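Putative O-GlcNAcase nagJ (Clostridium perfringens, PDB 6PV5) probably removes N-acetylhexosamine residues from glycans as a family 84 glycoside hydrolase, this chain holding the N-terminal, catalytic and helical post-catalytic parts of a longer protein. Local coordinates at residues Leu335-Val340 and Lys366-Met371; Lys358-Thr363 and Asn393-Lys398; Val383-Ala388 and Asp428-Gly433. One frame throughout, in Å; residues are numbered along the deposited sequence.

Contact 1: Leu335-Val340 and Lys366-Met371; sequences LITVPV and KDIEVM
Strands 336-338 and 369-372, the fifth and sixth of the closed eight-stranded parallel barrel of this catalytic (beta/alpha)8 domain, pair directly, with Ile336 opposite Glu369 and Thr337 opposite Val370. The short segments are twisted by 33° against each other, and three backbone bonds alternate between them in the manner of parallel strands. Glu369 N gives to Leu335 O at 3.0 Å, Thr337 N to Glu369 O at 2.8 Å, and Met371 N to Thr337 O at 3.0 Å. Beside the first of these bonds, a water accepts from Leu335 N and donates to Asp367 O, bridging the two chain segments just ahead of the first direct bond.

Side chains then sort onto the two faces of the sheet. Thr337 and Val370 lie side by side and point the same way. With Thr337 OG1 anti to the backbone N (chi1 -167°), the hydroxyl is left to Ile301 O of the preceding strand, while Thr337 CG2 turns to Val370 CG2, 3.8 Å away. On the face of Ile336 and Glu369, the glutamate bends at chi2 and leads its carboxylate away to a salt bridge with Lys187. Val338 lies about 8 Å, side chain to side chain, from Asp305, the predicted proton donor. Met371 folds at chi3 (-62°), which lays its terminal CE 3.6 Å from Ile336 CG2.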
loop_
_atom_site.group_PDB
_atom_site.type_symbol
_atom_site.label_atom_id
_atom_site.label_comp_id
_atom_site.label_asym_id
_atom_site.label_seq_id
_atom_site.Cartn_x
_atom_site.Cartn_y
_atom_site.Cartn_z
ATOM N N LEU A 335 5.634 -0.848 21.209
ATOM C CA LEU A 335 6.807 -0.327 20.536
ATOM C C LEU A 335 7.061 -1.172 19.286
ATOM O O LEU A 335 6.709 -2.352 19.251
ATOM C CB LEU A 335 7.995 -0.452 21.488
ATOM C CG LEU A 335 9.347 0.032 20.960
ATOM C CD1 LEU A 335 9.330 1.530 20.696
ATOM C CD2 LEU A 335 10.464 -0.296 21.937
ATOM N N ILE A 336 7.664 -0.542 18.269
ATOM C CA ILE A 336 7.978 -1.197 17.007
ATOM C C ILE A 336 9.469 -1.037 16.779
ATOM O O ILE A 336 10.021 0.012 17.103
ATOM C CB ILE A 336 7.178 -0.538 15.868
ATOM C CG1 ILE A 336 5.682 -0.831 15.991
ATOM C CG2 ILE A 336 7.745 -0.933 14.506
ATOM C CD1 ILE A 336 4.820 -0.031 15.026
ATOM N N THR A 337 10.120 -2.086 16.266
ATOM C CA THR A 337 11.542 -1.962 15.980
ATOM C C THR A 337 11.883 -2.628 14.646
ATOM O O THR A 337 11.070 -3.357 14.077
ATOM C CB THR A 337 12.398 -2.523 17.128
ATOM O OG1 THR A 337 13.746 -2.107 16.928
ATOM C CG2 THR A 337 12.372 -4.031 17.234
ATOM N N VAL A 338 13.107 -2.376 14.173
ATOM C CA VAL A 338 13.679 -3.109 13.053
ATOM C C VAL A 338 15.139 -3.392 13.387
ATOM O O VAL A 338 15.885 -2.492 13.765
ATOM C CB VAL A 338 13.518 -2.391 11.685
ATOM C CG1 VAL A 338 14.224 -1.053 11.660
ATOM C CG2 VAL A 338 14.055 -3.244 10.538
ATOM N N PRO A 339 15.588 -4.658 13.242
ATOM C CA PRO A 339 16.946 -5.042 13.613
ATOM C C PRO A 339 17.985 -4.586 12.589
ATOM O O PRO A 339 17.633 -4.146 11.493
ATOM C CB PRO A 339 16.917 -6.578 13.674
ATOM C CG PRO A 339 15.512 -6.999 13.291
ATOM C CD PRO A 339 14.781 -5.785 12.773
ATOM N N VAL A 340 19.263 -4.728 12.963
ATOM C CA VAL A 340 20.372 -4.550 12.045
ATOM C C VAL A 340 20.279 -5.615 10.943
ATOM O O VAL A 340 20.424 -5.285 9.773
ATOM C CB VAL A 340 21.728 -4.585 12.781
ATOM C CG1 VAL A 340 22.905 -4.667 11.819
ATOM C CG2 VAL A 340 21.898 -3.408 13.730
ATOM N N LYS A 366 8.846 -9.887 24.200
ATOM C CA LYS A 366 7.975 -10.506 23.213
ATOM C C LYS A 366 6.841 -9.596 22.741
ATOM O O LYS A 366 6.259 -9.837 21.676
ATOM C CB LYS A 366 7.449 -11.864 23.688
ATOM C CG LYS A 366 8.496 -12.973 23.757
ATOM C CD LYS A 366 7.912 -14.373 23.637
ATOM C CE LYS A 366 8.660 -15.450 24.404
ATOM N NZ LYS A 366 10.135 -15.332 24.266
ATOM N N ASP A 367 6.512 -8.555 23.512
ATOM C CA ASP A 367 5.402 -7.700 23.121
ATOM C C ASP A 367 5.896 -6.515 22.279
ATOM O O ASP A 367 5.104 -5.646 21.911
ATOM C CB ASP A 367 4.534 -7.329 24.330
ATOM C CG ASP A 367 5.230 -6.456 25.360
ATOM O OD1 ASP A 367 6.463 -6.216 25.215
ATOM O OD2 ASP A 367 4.537 -6.019 26.307
ATOM N N ILE A 368 7.209 -6.477 21.989
ATOM C CA ILE A 368 7.763 -5.496 21.066
ATOM C C ILE A 368 7.655 -6.059 19.651
ATOM O O ILE A 368 8.045 -7.194 19.419
ATOM C CB ILE A 368 9.214 -5.137 21.430
ATOM C CG1 ILE A 368 9.303 -4.462 22.806
ATOM C CG2 ILE A 368 9.844 -4.293 20.323
ATOM C CD1 ILE A 368 10.721 -4.340 23.357
ATOM N N GLU A 369 7.133 -5.244 18.720
ATOM C CA GLU A 369 6.909 -5.635 17.337
ATOM C C GLU A 369 8.222 -5.495 16.575
ATOM O O GLU A 369 8.983 -4.572 16.848
ATOM C CB GLU A 369 5.787 -4.785 16.734
ATOM C CG GLU A 369 4.538 -4.742 17.610
ATOM C CD GLU A 369 3.691 -6.008 17.569
ATOM O OE1 GLU A 369 4.170 -7.037 17.023
ATOM O OE2 GLU A 369 2.545 -5.968 18.061
ATOM N N VAL A 370 8.486 -6.454 15.669
ATOM C CA VAL A 370 9.723 -6.518 14.900
ATOM C C VAL A 370 9.395 -6.638 13.411
ATOM O O VAL A 370 8.670 -7.547 12.999
ATOM C CB VAL A 370 10.653 -7.662 15.349
ATOM C CG1 VAL A 370 11.965 -7.665 14.575
ATOM C CG2 VAL A 370 10.976 -7.563 16.834
ATOM N N MET A 371 9.986 -5.721 12.627
ATOM C CA MET A 371 9.804 -5.635 11.182
ATOM C C MET A 371 10.962 -6.344 10.491
ATOM O O MET A 371 12.103 -6.297 10.945
ATOM C CB MET A 371 9.729 -4.169 10.718
ATOM C CG MET A 371 8.452 -3.484 11.225
ATOM S SD MET A 371 8.181 -1.754 10.675
ATOM C CE MET A 371 9.582 -0.877 11.361
HETATM O O HOH W 1 5.515 -2.913 23.184
#

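Contact 2: Lys358-Thr363 and Asn393-Lys398; sequences KEFAET and NVYNRK
Tyr395, in the last turn of helix 385-395, reaches across to Ala361 and Phe360 of helix 355-363, and its ring carries most of the contact. From CB the side chain leaves at an unusual chi1 of -92°, and CG is already within 4.2 Å of Ala361 CB. Further along the same rim, CD2 and CE2 each lie 3.8 Å from that methyl. It sits over one face of the ring, 17° off the normal through the centroid, a CH-pi contact. CE2 also meets Phe360 CD2, which comes in at the edge of the tyrosine ring and in its plane. At the tip, the hydroxyl oxygen OH lies 3.4 Å from Phe360 CD2, near the plane of the phenylalanine ring and at its edge. With its CG opposite the backbone N (chi1 -173°), the Phe360 ring is directed to the tyrosine's tip.

Just after the tyrosine in the chain, Asn396 leaves the helix with positive phi, and Arg397 NE turns back to Tyr395 O in a nearly straight 2.8 Å bond. The other guanidinium nitrogens bond Leu364 O and Asp365 O, tying the chain just past helix 385-395 to the loop after helix 355-363. Contact between successive helices, as here, is typical of the outer layer of a (beta/alpha)8 barrel.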
loop_
_atom_site.group_PDB
_atom_site.type_symbol
_atom_site.label_atom_id
_atom_site.label_comp_id
_atom_site.label_asym_id
_atom_site.label_seq_id
_atom_site.Cartn_x
_atom_site.Cartn_y
_atom_site.Cartn_z
ATOM N N LYS A 358 20.695 -13.776 17.254
ATOM C CA LYS A 358 20.543 -14.651 18.402
ATOM C C LYS A 358 20.388 -13.788 19.657
ATOM O O LYS A 358 19.422 -13.919 20.381
ATOM C CB LYS A 358 21.732 -15.613 18.484
ATOM C CG LYS A 358 21.768 -16.507 19.712
ATOM C CD LYS A 358 22.931 -17.480 19.702
ATOM C CE LYS A 358 22.962 -18.358 20.936
ATOM N NZ LYS A 358 21.638 -18.977 21.192
ATOM N N GLU A 359 21.325 -12.870 19.853
ATOM C CA GLU A 359 21.363 -12.001 21.015
ATOM C C GLU A 359 20.200 -11.013 20.997
ATOM O O GLU A 359 19.547 -10.820 22.022
ATOM C CB GLU A 359 22.721 -11.306 21.060
ATOM C CG GLU A 359 23.855 -12.310 21.134
ATOM C CD GLU A 359 25.207 -11.714 21.453
ATOM O OE1 GLU A 359 25.337 -10.471 21.364
ATOM O OE2 GLU A 359 26.131 -12.502 21.789
ATOM N N PHE A 360 19.933 -10.404 19.829
ATOM C CA PHE A 360 18.839 -9.452 19.727
ATOM C C PHE A 360 17.511 -10.137 20.055
ATOM O O PHE A 360 16.747 -9.635 20.886
ATOM C CB PHE A 360 18.855 -8.691 18.391
ATOM C CG PHE A 360 17.846 -7.572 18.278
ATOM C CD1 PHE A 360 18.098 -6.318 18.823
ATOM C CD2 PHE A 360 16.628 -7.768 17.630
ATOM C CE1 PHE A 360 17.156 -5.298 18.713
ATOM C CE2 PHE A 360 15.696 -6.743 17.508
ATOM C CZ PHE A 360 15.968 -5.502 18.045
ATOM N N ALA A 361 17.237 -11.282 19.408
ATOM C CA ALA A 361 15.948 -11.940 19.552
ATOM C C ALA A 361 15.761 -12.517 20.963
ATOM O O ALA A 361 14.663 -12.469 21.514
ATOM C CB ALA A 361 15.788 -13.015 18.501
ATOM N N GLU A 362 16.825 -13.092 21.526
ATOM C CA GLU A 362 16.754 -13.737 22.830
ATOM C C GLU A 362 16.505 -12.689 23.910
ATOM O O GLU A 362 15.731 -12.940 24.820
ATOM C CB GLU A 362 18.046 -14.502 23.123
ATOM N N THR A 363 17.135 -11.510 23.784
ATOM C CA THR A 363 16.998 -10.451 24.774
ATOM C C THR A 363 15.658 -9.718 24.691
ATOM O O THR A 363 15.162 -9.264 25.714
ATOM C CB THR A 363 18.134 -9.434 24.649
ATOM O OG1 THR A 363 19.323 -10.206 24.607
ATOM C CG2 THR A 363 18.203 -8.436 25.782
ATOM N N ASN A 393 9.851 -18.198 14.019
ATOM C CA ASN A 393 10.374 -19.215 14.926
ATOM C C ASN A 393 11.592 -18.704 15.680
ATOM O O ASN A 393 11.775 -19.035 16.845
ATOM C CB ASN A 393 10.636 -20.554 14.243
ATOM C CG ASN A 393 9.341 -21.300 13.991
ATOM O OD1 ASN A 393 8.308 -21.004 14.602
ATOM N ND2 ASN A 393 9.380 -22.262 13.084
ATOM N N VAL A 394 12.414 -17.883 15.025
ATOM C CA VAL A 394 13.608 -17.390 15.694
ATOM C C VAL A 394 13.205 -16.328 16.719
ATOM O O VAL A 394 13.805 -16.254 17.785
ATOM C CB VAL A 394 14.639 -16.851 14.679
ATOM C CG1 VAL A 394 15.823 -16.185 15.362
ATOM C CG2 VAL A 394 15.108 -17.945 13.724
ATOM N N TYR A 395 12.192 -15.507 16.386
ATOM C CA TYR A 395 11.832 -14.337 17.178
ATOM C C TYR A 395 10.735 -14.669 18.189
ATOM O O TYR A 395 10.413 -13.841 19.046
ATOM C CB TYR A 395 11.439 -13.160 16.269
ATOM C CG TYR A 395 12.603 -12.263 15.928
ATOM C CD1 TYR A 395 13.364 -12.469 14.785
ATOM C CD2 TYR A 395 12.942 -11.202 16.752
ATOM C CE1 TYR A 395 14.447 -11.657 14.491
ATOM C CE2 TYR A 395 14.012 -10.374 16.468
ATOM C CZ TYR A 395 14.777 -10.612 15.340
ATOM O OH TYR A 395 15.845 -9.808 15.075
ATOM N N ASN A 396 10.126 -15.855 18.059
ATOM C CA ASN A 396 9.173 -16.328 19.053
ATOM C C ASN A 396 7.959 -15.402 19.097
ATOM O O ASN A 396 7.417 -15.160 20.175
ATOM C CB ASN A 396 9.821 -16.433 20.442
ATOM C CG ASN A 396 10.825 -17.561 20.500
ATOM O OD1 ASN A 396 10.450 -18.716 20.298
ATOM N ND2 ASN A 396 12.094 -17.230 20.714
ATOM N N ARG A 397 7.567 -14.872 17.924
ATOM C CA ARG A 397 6.463 -13.931 17.811
ATOM C C ARG A 397 6.111 -13.767 16.336
ATOM O O ARG A 397 6.930 -14.034 15.458
ATOM C CB ARG A 397 6.835 -12.571 18.421
ATOM C CG ARG A 397 7.865 -11.801 17.603
ATOM C CD ARG A 397 8.553 -10.654 18.311
ATOM N NE ARG A 397 9.581 -11.154 19.203
ATOM C CZ ARG A 397 10.101 -10.462 20.215
ATOM N NH1 ARG A 397 9.681 -9.230 20.468
ATOM N NH2 ARG A 397 11.041 -11.002 20.973
ATOM N N LYS A 398 4.872 -13.342 16.094
ATOM C CA LYS A 398 4.439 -12.908 14.780
ATOM C C LYS A 398 5.233 -11.676 14.335
ATOM O O LYS A 398 5.393 -10.708 15.068
ATOM C CB LYS A 398 2.940 -12.647 14.787
ATOM C CG LYS A 398 2.088 -13.900 14.747
ATOM C CD LYS A 398 0.639 -13.547 14.522
ATOM C CE LYS A 398 -0.272 -14.740 14.369
ATOM N NZ LYS A 398 -1.474 -14.370 13.585
#

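Contact 3: Val383-Ala388 and Asp428-Gly433; sequences VSLEDA and DEEVSG. With EDO (1,2-ethanediol), chain D.
Leu385 and Ala388, in the first turn of helix 385-395, face Glu429, Glu430 and Val431 where the chain enters strand 431-436, the eighth of the (beta/alpha)8 barrel. The leucine meets both glutamates at about a right angle. Chi1 of -175° swings its CG, opposite the backbone N, to the other segment, and the two methyls then meet different residues. CD1 packs on aliphatic carbon, 3.7 Å from Glu430 CG, while CD2 lies against the carboxylate end of Glu429, 3.6 Å from OE1. Glu429 stays extended beyond CG and is exposed at the outer edge of the contact, so the leucine there touches a surface side chain.

Deeper in, Ala388 points its methyl toward the other segment, 3.8 Å from Val431 CG2 and 4.0 Å from Glu430 CB. Here only carbon meets carbon, and Trp372 of the sixth strand adjoins both Ala388 and Val431.

The helix start is held by a capping box. Ser384 OG at the N-cap accepts from Asp387 N at 3.0 Å. In return Ser384 N gives to Asp387 OD2 at 2.9 Å, meeting it from above the carboxylate plane, and both bonds are nearly straight. Glu430, in contrast to Glu429, bends at chi2 (-55°), carrying its acid group away from the leucine toward Ser392 of the same helix, whose OG bonds Glu430 OE1. That oxygen also accepts from an ethanediol molecule, probably from the crystallisation liquor, whose O2 lies 2.9 Å from Glu430 OE1.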
loop_
_atom_site.group_PDB
_atom_site.type_symbol
_atom_site.label_atom_id
_atom_site.label_comp_id
_atom_site.label_asym_id
_atom_site.label_seq_id
_atom_site.Cartn_x
_atom_site.Cartn_y
_atom_site.Cartn_z
ATOM N N VAL A 383 7.114 -13.409 -0.645
ATOM C CA VAL A 383 7.387 -13.925 0.688
ATOM C C VAL A 383 6.408 -15.071 0.912
ATOM O O VAL A 383 5.190 -14.896 0.790
ATOM C CB VAL A 383 7.231 -12.867 1.811
ATOM C CG1 VAL A 383 7.486 -13.497 3.180
ATOM C CG2 VAL A 383 8.136 -11.638 1.637
ATOM N N SER A 384 6.961 -16.252 1.174
ATOM C CA SER A 384 6.145 -17.436 1.369
ATOM C C SER A 384 5.876 -17.638 2.864
ATOM O O SER A 384 6.601 -17.110 3.712
ATOM C CB SER A 384 6.866 -18.614 0.818
ATOM O OG SER A 384 7.959 -18.904 1.677
ATOM N N LEU A 385 4.862 -18.455 3.182
ATOM C CA LEU A 385 4.594 -18.804 4.576
ATOM C C LEU A 385 5.839 -19.382 5.228
ATOM O O LEU A 385 6.149 -19.030 6.362
ATOM C CB LEU A 385 3.424 -19.794 4.691
ATOM C CG LEU A 385 2.972 -20.141 6.114
ATOM C CD1 LEU A 385 2.633 -18.891 6.911
ATOM C CD2 LEU A 385 1.748 -21.047 6.072
ATOM N N GLU A 386 6.568 -20.237 4.503
ATOM C CA GLU A 386 7.732 -20.885 5.088
ATOM C C GLU A 386 8.841 -19.867 5.361
ATOM O O GLU A 386 9.503 -19.983 6.379
ATOM C CB GLU A 386 8.236 -22.048 4.213
ATOM N N ASP A 387 9.087 -18.899 4.450
ATOM C CA ASP A 387 10.019 -17.802 4.741
ATOM C C ASP A 387 9.691 -17.122 6.080
ATOM O O ASP A 387 10.585 -16.812 6.861
ATOM C CB ASP A 387 9.936 -16.665 3.712
ATOM C CG ASP A 387 10.336 -17.028 2.289
ATOM O OD1 ASP A 387 11.171 -17.937 2.134
ATOM O OD2 ASP A 387 9.816 -16.379 1.338
ATOM N N ALA A 388 8.410 -16.825 6.315
ATOM C CA ALA A 388 7.992 -16.073 7.492
ATOM C C ALA A 388 8.098 -16.949 8.742
ATOM O O ALA A 388 8.520 -16.480 9.801
ATOM C CB ALA A 388 6.579 -15.611 7.299
ATOM N N ASP A 428 -0.644 -14.336 7.181
ATOM C CA ASP A 428 -1.235 -13.880 8.431
ATOM C C ASP A 428 -1.040 -14.899 9.567
ATOM O O ASP A 428 -1.103 -14.534 10.740
ATOM C CB ASP A 428 -2.680 -13.407 8.244
ATOM C CG ASP A 428 -3.646 -14.484 7.779
ATOM O OD1 ASP A 428 -3.186 -15.524 7.284
ATOM O OD2 ASP A 428 -4.860 -14.270 7.907
ATOM N N GLU A 429 -0.746 -16.161 9.230
ATOM C CA GLU A 429 -0.486 -17.175 10.249
ATOM C C GLU A 429 0.785 -16.851 11.031
ATOM O O GLU A 429 0.893 -17.233 12.190
ATOM C CB GLU A 429 -0.339 -18.556 9.612
ATOM C CG GLU A 429 -1.624 -19.076 9.002
ATOM C CD GLU A 429 -1.535 -20.505 8.473
ATOM O OE1 GLU A 429 -0.578 -21.219 8.847
ATOM O OE2 GLU A 429 -2.425 -20.917 7.675
ATOM N N GLU A 430 1.753 -16.167 10.394
ATOM C CA GLU A 430 3.051 -15.929 11.018
ATOM C C GLU A 430 3.368 -14.433 11.124
ATOM O O GLU A 430 4.399 -14.038 11.681
ATOM C CB GLU A 430 4.154 -16.662 10.244
ATOM C CG GLU A 430 4.045 -18.180 10.272
ATOM C CD GLU A 430 3.988 -18.822 11.658
ATOM O OE1 GLU A 430 4.664 -18.315 12.585
ATOM O OE2 GLU A 430 3.251 -19.824 11.815
ATOM N N VAL A 431 2.491 -13.599 10.567
ATOM C CA VAL A 431 2.796 -12.191 10.369
ATOM C C VAL A 431 1.580 -11.380 10.805
ATOM O O VAL A 431 0.476 -11.641 10.332
ATOM C CB VAL A 431 3.171 -11.921 8.888
ATOM C CG1 VAL A 431 3.402 -10.436 8.614
ATOM C CG2 VAL A 431 4.401 -12.719 8.469
ATOM N N SER A 432 1.802 -10.377 11.663
ATOM C CA SER A 432 0.718 -9.600 12.263
ATOM C C SER A 432 0.641 -8.191 11.672
ATOM O O SER A 432 -0.315 -7.453 11.934
ATOM C CB SER A 432 0.933 -9.493 13.759
ATOM O OG SER A 432 2.195 -8.877 14.022
ATOM N N GLY A 433 1.692 -7.787 10.949
ATOM C CA GLY A 433 1.720 -6.457 10.355
ATOM C C GLY A 433 2.179 -6.482 8.897
ATOM O O GLY A 433 3.109 -7.206 8.542
HETATM C C1 EDO D . 5.164 -17.705 17.131
HETATM O O1 EDO D . 6.046 -18.769 16.795
HETATM C C2 EDO D . 4.533 -17.017 15.973
HETATM O O2 EDO D . 3.618 -17.804 15.214
#

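Overall arrangement
The three contacts sample a (beta/alpha)8 barrel from its wall outward. Contact 1 is its buried strand-to-strand layer, held mainly by backbone hydrogen bonds; contact 2, also buried, joins two outer helices through aromatic and methyl groups; contact 3 sets a helix against the entry to a strand and is partly open at its glutamates. Neither contact 2 nor contact 3 has a hydrogen bond between its own segments. Helix 385-395 serves both, with its last turn in one and its first in the other. Arg397 ties contact 2 to contact 1 through Ile368 O, and Lys398 NZ ties it to contact 3 through Asp428 O.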